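Local coordinates for protein peptide chain release factor RF2 (PDB 2IHR) that directs termination of translation at the UGA and UAA stop codons and releases the finished peptide from the ribosome through its GGQ motif, at residues N115-I120 and Q168-G173; L137-R142 and N335-D340; Q147-E152 and K172-Y177. One frame throughout, in Å; residues are numbered along the deposited sequence.

Contact 1 of 3, residues N115-I120 and Q168-G173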
loop_
_atom_site.group_PDB
_atom_site.type_symbol
_atom_site.label_atom_id
_atom_site.label_comp_id
_atom_site.label_asym_id
_atom_site.label_seq_id
_atom_site.Cartn_x
_atom_site.Cartn_y
_atom_site.Cartn_z
ATOM N N ASN A 115 0.496 -3.848 7.414
ATOM C CA ASN A 115 1.729 -3.162 7.119
ATOM C C ASN A 115 2.152 -3.564 5.736
ATOM O O ASN A 115 1.606 -4.511 5.169
ATOM C CB ASN A 115 2.769 -3.499 8.151
ATOM C CG ASN A 115 2.367 -3.001 9.504
ATOM O OD1 ASN A 115 3.115 -3.104 10.463
ATOM N ND2 ASN A 115 1.155 -2.445 9.589
ATOM N N ALA A 116 3.120 -2.843 5.184
ATOM C CA ALA A 116 3.526 -3.090 3.822
ATOM C C ALA A 116 4.975 -3.485 3.587
ATOM O O ALA A 116 5.905 -3.038 4.297
ATOM C CB ALA A 116 3.170 -1.867 3.003
ATOM N N ILE A 117 5.145 -4.366 2.598
ATOM C CA ILE A 117 6.457 -4.851 2.155
ATOM C C ILE A 117 6.591 -4.301 0.739
ATOM O O ILE A 117 5.913 -4.767 -0.195
ATOM C CB ILE A 117 6.520 -6.371 2.072
ATOM C CG1 ILE A 117 6.189 -6.974 3.439
ATOM C CG2 ILE A 117 7.911 -6.800 1.560
ATOM C CD1 ILE A 117 5.844 -8.455 3.399
ATOM N N LEU A 118 7.430 -3.270 0.616
ATOM C CA LEU A 118 7.688 -2.565 -0.640
ATOM C C LEU A 118 9.103 -2.899 -1.122
ATOM O O LEU A 118 10.078 -2.860 -0.331
ATOM C CB LEU A 118 7.493 -1.055 -0.416
ATOM C CG LEU A 118 7.774 -0.045 -1.562
ATOM C CD1 LEU A 118 6.720 1.082 -1.569
ATOM C CD2 LEU A 118 9.193 0.502 -1.414
ATOM N N THR A 119 9.205 -3.258 -2.411
ATOM C CA THR A 119 10.500 -3.654 -2.991
ATOM C C THR A 119 10.820 -2.880 -4.269
ATOM O O THR A 119 9.966 -2.734 -5.143
ATOM C CB THR A 119 10.506 -5.167 -3.370
ATOM O OG1 THR A 119 9.875 -5.938 -2.343
ATOM C CG2 THR A 119 11.933 -5.662 -3.577
ATOM N N ILE A 120 12.070 -2.451 -4.403
ATOM C CA ILE A 120 12.539 -1.669 -5.553
ATOM C C ILE A 120 13.749 -2.278 -6.231
ATOM O O ILE A 120 14.714 -2.652 -5.578
ATOM C CB ILE A 120 12.933 -0.233 -5.110
ATOM C CG1 ILE A 120 11.686 0.503 -4.591
ATOM C CG2 ILE A 120 13.507 0.564 -6.288
ATOM C CD1 ILE A 120 11.947 1.428 -3.455
ATOM N N GLN A 168 14.547 -3.424 -0.160
ATOM C CA GLN A 168 13.265 -3.951 0.307
ATOM C C GLN A 168 12.975 -3.522 1.744
ATOM O O GLN A 168 13.703 -3.861 2.667
ATOM C CB GLN A 168 13.240 -5.469 0.225
ATOM C CG GLN A 168 11.993 -6.031 0.851
ATOM C CD GLN A 168 11.958 -7.510 0.765
ATOM O OE1 GLN A 168 12.710 -8.209 1.463
ATOM N NE2 GLN A 168 11.104 -8.020 -0.117
ATOM N N ILE A 169 11.882 -2.787 1.914
ATOM C CA ILE A 169 11.509 -2.279 3.217
ATOM C C ILE A 169 10.164 -2.747 3.753
ATOM O O ILE A 169 9.317 -3.284 3.028
ATOM C CB ILE A 169 11.530 -0.760 3.222
ATOM C CG1 ILE A 169 10.386 -0.203 2.357
ATOM C CG2 ILE A 169 12.876 -0.289 2.710
ATOM C CD1 ILE A 169 10.153 1.355 2.489
ATOM N N LEU A 170 10.001 -2.531 5.058
ATOM C CA LEU A 170 8.809 -2.914 5.781
ATOM C C LEU A 170 8.344 -1.624 6.407
ATOM O O LEU A 170 9.070 -1.006 7.221
ATOM C CB LEU A 170 9.174 -3.933 6.852
ATOM C CG LEU A 170 8.069 -4.480 7.755
ATOM C CD1 LEU A 170 6.990 -5.090 6.948
ATOM C CD2 LEU A 170 8.684 -5.476 8.688
ATOM N N VAL A 171 7.141 -1.211 6.000
ATOM C CA VAL A 171 6.553 0.035 6.448
ATOM C C VAL A 171 5.435 -0.333 7.377
ATOM O O VAL A 171 4.418 -0.891 6.955
ATOM C CB VAL A 171 6.034 0.870 5.213
ATOM C CG1 VAL A 171 5.299 2.165 5.663
ATOM C CG2 VAL A 171 7.219 1.232 4.327
ATOM N N LYS A 172 5.628 0.013 8.644
ATOM C CA LYS A 172 4.672 -0.309 9.696
ATOM C C LYS A 172 3.803 0.865 10.151
ATOM O O LYS A 172 4.297 1.893 10.614
ATOM C CB LYS A 172 5.444 -0.893 10.875
ATOM C CG LYS A 172 6.431 -2.014 10.502
ATOM C CD LYS A 172 7.288 -2.326 11.694
ATOM C CE LYS A 172 7.848 -3.728 11.622
ATOM N NZ LYS A 172 8.298 -4.231 12.970
ATOM N N GLY A 173 2.495 0.685 10.012
ATOM C CA GLY A 173 1.535 1.710 10.377
ATOM C C GLY A 173 0.191 1.296 9.798
ATOM O O GLY A 173 0.120 0.422 8.928
#

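Contact 2 of 3, residues L137-R142 and N335-D340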
loop_
_atom_site.group_PDB
_atom_site.type_symbol
_atom_site.label_atom_id
_atom_site.label_comp_id
_atom_site.label_asym_id
_atom_site.label_seq_id
_atom_site.Cartn_x
_atom_site.Cartn_y
_atom_site.Cartn_z
ATOM N N LEU A 137 13.411 5.070 -3.280
ATOM C CA LEU A 137 13.582 4.565 -1.901
ATOM C C LEU A 137 13.504 5.722 -0.903
ATOM O O LEU A 137 12.878 5.620 0.135
ATOM C CB LEU A 137 14.958 3.892 -1.709
ATOM C CG LEU A 137 15.192 2.759 -0.646
ATOM C CD1 LEU A 137 16.576 2.905 -0.042
ATOM C CD2 LEU A 137 14.157 2.753 0.430
ATOM N N ARG A 138 14.186 6.809 -1.226
ATOM C CA ARG A 138 14.194 8.005 -0.410
ATOM C C ARG A 138 12.751 8.587 -0.431
ATOM O O ARG A 138 12.209 9.072 0.598
ATOM C CB ARG A 138 15.183 8.970 -1.036
ATOM C CG ARG A 138 15.971 9.843 -0.079
ATOM C CD ARG A 138 17.442 9.470 -0.145
ATOM N NE ARG A 138 17.974 9.702 -1.478
ATOM C CZ ARG A 138 19.233 9.487 -1.841
ATOM N NH1 ARG A 138 20.125 9.024 -0.964
ATOM N NH2 ARG A 138 19.595 9.736 -3.092
ATOM N N MET A 139 12.111 8.523 -1.600
ATOM C CA MET A 139 10.778 9.048 -1.692
ATOM C C MET A 139 9.859 8.312 -0.762
ATOM O O MET A 139 9.165 8.925 0.046
ATOM C CB MET A 139 10.266 8.947 -3.103
ATOM C CG MET A 139 8.859 9.466 -3.339
ATOM S SD MET A 139 8.387 9.358 -5.088
ATOM C CE MET A 139 7.999 7.784 -5.148
ATOM N N TYR A 140 9.836 6.994 -0.858
ATOM C CA TYR A 140 8.958 6.212 0.013
ATOM C C TYR A 140 9.392 6.268 1.485
ATOM O O TYR A 140 8.586 6.156 2.392
ATOM C CB TYR A 140 8.914 4.763 -0.490
ATOM C CG TYR A 140 8.233 4.637 -1.824
ATOM C CD1 TYR A 140 6.942 5.081 -1.992
ATOM C CD2 TYR A 140 8.905 4.147 -2.943
ATOM C CE1 TYR A 140 6.331 5.073 -3.219
ATOM C CE2 TYR A 140 8.285 4.115 -4.196
ATOM C CZ TYR A 140 7.003 4.593 -4.326
ATOM O OH TYR A 140 6.391 4.667 -5.570
ATOM N N THR A 141 10.677 6.452 1.730
ATOM C CA THR A 141 11.129 6.508 3.103
ATOM C C THR A 141 10.652 7.835 3.664
ATOM O O THR A 141 10.136 7.885 4.761
ATOM C CB THR A 141 12.655 6.386 3.182
ATOM O OG1 THR A 141 13.030 5.038 2.890
ATOM C CG2 THR A 141 13.134 6.676 4.555
ATOM N N ARG A 142 10.808 8.911 2.896
ATOM C CA ARG A 142 10.325 10.213 3.361
ATOM C C ARG A 142 8.805 10.147 3.492
ATOM O O ARG A 142 8.221 10.790 4.372
ATOM C CB ARG A 142 10.686 11.370 2.388
ATOM C CG ARG A 142 12.134 11.823 2.363
ATOM C CD ARG A 142 12.478 12.660 3.630
ATOM N NE ARG A 142 11.804 13.951 3.635
ATOM C CZ ARG A 142 10.746 14.242 4.383
ATOM N NH1 ARG A 142 10.272 13.320 5.220
ATOM N NH2 ARG A 142 10.090 15.411 4.212
ATOM N N ASN A 335 8.638 18.041 -4.614
ATOM C CA ASN A 335 7.878 17.718 -3.411
ATOM C C ASN A 335 7.437 16.281 -3.404
ATOM O O ASN A 335 7.438 15.622 -2.359
ATOM C CB ASN A 335 6.623 18.579 -3.301
ATOM C CG ASN A 335 6.932 20.015 -3.099
ATOM O OD1 ASN A 335 7.810 20.359 -2.306
ATOM N ND2 ASN A 335 6.208 20.875 -3.788
ATOM N N VAL A 336 6.990 15.825 -4.580
ATOM C CA VAL A 336 6.535 14.450 -4.770
ATOM C C VAL A 336 7.708 13.621 -4.310
ATOM O O VAL A 336 7.583 12.673 -3.509
ATOM C CB VAL A 336 6.290 14.134 -6.309
ATOM C CG1 VAL A 336 6.297 12.625 -6.547
ATOM C CG2 VAL A 336 4.995 14.685 -6.771
ATOM N N LEU A 337 8.869 13.998 -4.841
ATOM C CA LEU A 337 10.065 13.246 -4.561
ATOM C C LEU A 337 10.566 13.293 -3.121
ATOM O O LEU A 337 11.472 12.546 -2.740
ATOM C CB LEU A 337 11.156 13.654 -5.559
ATOM C CG LEU A 337 11.113 12.919 -6.954
ATOM C CD1 LEU A 337 12.179 13.433 -7.846
ATOM C CD2 LEU A 337 11.341 11.456 -6.788
ATOM N N ASP A 338 9.939 14.108 -2.296
ATOM C CA ASP A 338 10.381 14.222 -0.949
ATOM C C ASP A 338 9.355 13.644 0.044
ATOM O O ASP A 338 9.444 13.849 1.261
ATOM C CB ASP A 338 10.672 15.697 -0.746
ATOM C CG ASP A 338 11.039 16.042 0.661
ATOM O OD1 ASP A 338 12.106 15.626 1.185
ATOM O OD2 ASP A 338 10.214 16.755 1.214
ATOM N N GLY A 339 8.372 12.924 -0.495
ATOM C CA GLY A 339 7.387 12.286 0.325
ATOM C C GLY A 339 5.952 12.701 0.110
ATOM O O GLY A 339 5.002 11.916 0.350
ATOM N N ASP A 340 5.736 13.927 -0.333
ATOM C CA ASP A 340 4.351 14.362 -0.479
ATOM C C ASP A 340 3.606 13.579 -1.593
ATOM O O ASP A 340 3.500 14.045 -2.742
ATOM C CB ASP A 340 4.384 15.869 -0.709
ATOM C CG ASP A 340 3.038 16.460 -1.113
ATOM O OD1 ASP A 340 1.969 15.939 -0.646
ATOM O OD2 ASP A 340 3.077 17.464 -1.892
#

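Contact 3 of 3, residues Q147-E152 and K172-Y177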
loop_
_atom_site.group_PDB
_atom_site.type_symbol
_atom_site.label_atom_id
_atom_site.label_comp_id
_atom_site.label_asym_id
_atom_site.label_seq_id
_atom_site.Cartn_x
_atom_site.Cartn_y
_atom_site.Cartn_z
ATOM N N GLN A 147 4.330 10.299 7.639
ATOM C CA GLN A 147 3.014 9.734 7.849
ATOM C C GLN A 147 2.922 9.052 9.217
ATOM O O GLN A 147 1.865 8.588 9.636
ATOM C CB GLN A 147 2.721 8.754 6.714
ATOM C CG GLN A 147 1.294 8.765 6.271
ATOM C CD GLN A 147 0.971 9.997 5.484
ATOM O OE1 GLN A 147 -0.197 10.287 5.178
ATOM N NE2 GLN A 147 2.016 10.739 5.128
ATOM N N GLY A 148 4.047 9.020 9.914
ATOM C CA GLY A 148 4.090 8.377 11.206
ATOM C C GLY A 148 4.166 6.869 11.071
ATOM O O GLY A 148 3.499 6.141 11.796
ATOM N N PHE A 149 4.963 6.392 10.125
ATOM C CA PHE A 149 5.120 4.960 9.938
ATOM C C PHE A 149 6.577 4.657 10.205
ATOM O O PHE A 149 7.438 5.506 10.014
ATOM C CB PHE A 149 4.783 4.510 8.509
ATOM C CG PHE A 149 3.355 4.749 8.091
ATOM C CD1 PHE A 149 2.349 4.978 9.036
ATOM C CD2 PHE A 149 2.998 4.656 6.737
ATOM C CE1 PHE A 149 0.980 5.097 8.633
ATOM C CE2 PHE A 149 1.651 4.774 6.317
ATOM C CZ PHE A 149 0.637 4.989 7.261
ATOM N N GLN A 150 6.846 3.439 10.652
ATOM C CA GLN A 150 8.203 3.005 10.943
ATOM C C GLN A 150 8.713 2.215 9.747
ATOM O O GLN A 150 7.992 1.425 9.122
ATOM C CB GLN A 150 8.221 2.138 12.209
ATOM C CG GLN A 150 7.656 2.840 13.425
ATOM C CD GLN A 150 8.459 4.065 13.792
ATOM O OE1 GLN A 150 9.531 3.959 14.386
ATOM N NE2 GLN A 150 7.956 5.241 13.421
ATOM N N VAL A 151 9.972 2.440 9.438
ATOM C CA VAL A 151 10.569 1.783 8.310
ATOM C C VAL A 151 11.699 0.864 8.779
ATOM O O VAL A 151 12.578 1.273 9.547
ATOM C CB VAL A 151 11.105 2.858 7.266
ATOM C CG1 VAL A 151 11.758 2.177 6.050
ATOM C CG2 VAL A 151 9.964 3.747 6.804
ATOM N N GLU A 152 11.655 -0.379 8.291
ATOM C CA GLU A 152 12.645 -1.404 8.593
ATOM C C GLU A 152 13.314 -1.802 7.288
ATOM O O GLU A 152 12.714 -2.472 6.456
ATOM C CB GLU A 152 11.947 -2.614 9.187
ATOM C CG GLU A 152 12.534 -3.107 10.464
ATOM C CD GLU A 152 11.466 -3.521 11.454
ATOM O OE1 GLU A 152 10.818 -2.613 12.024
ATOM O OE2 GLU A 152 11.269 -4.747 11.658
ATOM N N LYS A 172 5.628 0.013 8.644
ATOM C CA LYS A 172 4.672 -0.309 9.696
ATOM C C LYS A 172 3.803 0.865 10.151
ATOM O O LYS A 172 4.297 1.893 10.614
ATOM C CB LYS A 172 5.444 -0.893 10.875
ATOM C CG LYS A 172 6.431 -2.014 10.502
ATOM C CD LYS A 172 7.288 -2.326 11.694
ATOM C CE LYS A 172 7.848 -3.728 11.622
ATOM N NZ LYS A 172 8.298 -4.231 12.970
ATOM N N GLY A 173 2.495 0.685 10.012
ATOM C CA GLY A 173 1.535 1.710 10.377
ATOM C C GLY A 173 0.191 1.296 9.798
ATOM O O GLY A 173 0.120 0.422 8.928
ATOM N N GLU A 174 -0.879 1.930 10.278
ATOM C CA GLU A 174 -2.228 1.613 9.835
ATOM C C GLU A 174 -2.415 1.883 8.358
ATOM O O GLU A 174 -2.134 2.974 7.871
ATOM C CB GLU A 174 -3.253 2.386 10.689
ATOM C CG GLU A 174 -4.282 3.239 9.950
ATOM C CD GLU A 174 -3.694 4.520 9.385
ATOM O OE1 GLU A 174 -2.891 5.165 10.094
ATOM O OE2 GLU A 174 -4.042 4.889 8.240
ATOM N N ASN A 175 -2.859 0.864 7.634
ATOM C CA ASN A 175 -3.100 1.011 6.209
ATOM C C ASN A 175 -1.870 1.326 5.405
ATOM O O ASN A 175 -1.967 2.030 4.398
ATOM C CB ASN A 175 -4.101 2.116 5.957
ATOM C CG ASN A 175 -5.453 1.794 6.503
ATOM O OD1 ASN A 175 -6.058 0.774 6.134
ATOM N ND2 ASN A 175 -5.952 2.657 7.380
ATOM N N ALA A 176 -0.720 0.832 5.858
ATOM C CA ALA A 176 0.513 1.049 5.132
ATOM C C ALA A 176 0.300 0.378 3.765
ATOM O O ALA A 176 0.395 1.028 2.730
ATOM C CB ALA A 176 1.664 0.420 5.878
ATOM N N TYR A 177 -0.032 -0.911 3.761
ATOM C CA TYR A 177 -0.277 -1.618 2.517
ATOM C C TYR A 177 -1.264 -0.895 1.601
ATOM O O TYR A 177 -0.955 -0.547 0.455
ATOM C CB TYR A 177 -0.838 -2.991 2.788
ATOM C CG TYR A 177 -1.070 -3.700 1.489
ATOM C CD1 TYR A 177 -0.014 -3.888 0.605
ATOM C CD2 TYR A 177 -2.357 -4.063 1.073
ATOM C CE1 TYR A 177 -0.227 -4.403 -0.671
ATOM C CE2 TYR A 177 -2.576 -4.578 -0.212
ATOM C CZ TYR A 177 -1.503 -4.731 -1.070
ATOM O OH TYR A 177 -1.685 -5.140 -2.360
#

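Contact 1 of 3, residues N115-I120 and Q168-G173
Ala116 and Val171 form a hydrogen-bonded pair of two antiparallel strands, and Leu118 and Ile169 form the next. In the first pair the bonds are short and nearly straight, Ala116 N to Val171 O at 2.9 Å and Val171 N to Ala116 O at 2.8 Å. The second is less even, since Leu118 N reaches Ile169 O at 3.1 Å with an N-H...O angle of 151°. Between them, in the non-hydrogen-bonded pair, the CA-H of Ile117 leans on Ile169 O and that of Leu170 on Ala116 O.

Apolar contacts fall on both faces. Leu118 and Ile169 lie side by side, CD2 of the leucine 4.0 Å from CG1 of the isoleucine, and Tyr140 and Leu137 of helix 127-145 cover this face. On the other, Ile117 CG1 meets Leu170 CD1 at 4.1 Å.

One side-chain bond joins the strands. Gln168 has CG anti to the backbone N (chi1 173°) and an extended chain; its NE2 donates to Thr119 OG1 at 3.3 Å, with the hydroxyl oxygen close to the amide plane.

Backbone bonds thus set the register, while apolar side chains on both faces meet helix 127-145 on one and helix 268-294 on the other.

Contact 2 of 3, residues L137-R142 and N335-D340
Asp338 OD2 is held by two arginines, Arg142, whose NH2 donates to it at 3.3 Å, and Arg146. The neighbouring OD1 takes a second bond from Arg142, from NE at 3.0 Å, so this arginine grips the carboxylate side-on. The salt bridge is not coplanar. The guanidinium and carboxylate planes stand 69° apart, and both oxygens are approached from above the carboxylate plane. Bends at chi2 and chi3 (-75° and -69°) fold the arginine chain back over the turn, where the backbone oxygen of Asp338 lies 3.1 Å above one face of the guanidinium, toward its rim. The two arginines, close to each other, share one carboxylate, which would partly offset their like charge, and Glu145 pairs with Arg142 NH1.

Met139 packs on the turn. Its CG, anti to the backbone N, lies 3.5 Å from Val336 O, and SD makes the apolar contacts, to CG1 of Val336 at 4.1 Å and CD2 of Leu337 at 4.0 Å.

Gly339 closes helix 333-336 as the C-prime residue of a Schellman motif. With no CB, it can lie tight against the Arg142 backbone at a positive phi.

The helix end thereby docks on the flank of helix 127-145. Tyr314 of strand 312-315 and Leu341 extend the apolar side, while Tyr140 faces Leu118 and Ile120 of strand 115-122.

Contact 3 of 3, residues Q147-E152 and K172-Y177
Phe149 packs closely against the turn that follows strand 164-172. Chi1 of -63° sets CG anti to the carbonyl carbon, and the ring reaches residues 173-176 obliquely: CD1 is 3.6 Å from Gly173 CA, CZ is 3.5 Å from Glu174 O, and CE2 meets Ala176 at the start of helix 176-180. Gln147 CB sits over the centre of one ring face, and Val171 and Ala144 add further apolar contacts. At Gly173 a CB would run into Phe149 CD1, so its absence lets ring and turn come together.

Next to the ring, Gln150 and Lys172 form an antiparallel hydrogen-bonded pair, with Lys172 N giving the straighter bond, 2.8 Å to Gln150 O at 174°.

The outer side is looser. The extended Lys172 chain crosses Glu152, where NZ makes weak bonds to both carboxylate oxygens, OE1 at 3.1 Å and OE2 at 3.3 Å, within a salt bridge. Gln150 is exposed, and beyond CB its chain parts from the other segment; the side chain of the poorly ordered Glu174 reaches the ring only with OE1, 4.1 Å from Phe149 CE1.

A Schellman motif with Gly148 as C-prime residue ends helix 127-145, and a type II beta turn from Gly173 to Ala176 leads into helix 176-180. This is the open end of the beta hairpin of strands 150-158 and 164-172, with Phe149 packed between the two junctions.

Contacts 1 and 3 lie about 8 Å apart, centre to centre, in one mixed sheet: strand 164-172 is flanked by strand 115-122 in contact 1 and by the outermost strand 150-158 in contact 3, and the two contacts share Lys172 and Gly173. Contact 2 is about 14 Å from each, between centres, and joins helix 127-145, which covers one face of that sheet, to the end of helix 333-336. Leu118, Ile120 and Ile169 of contact 1 pack on Leu137 and Tyr140 of contact 2. Along the chain, strand 115-122, helix 127-145 and the hairpin follow in turn, whereas residues 335-340 come some 160 residues after the hairpin, so a late part of the chain packs back on the helix beside this sheet.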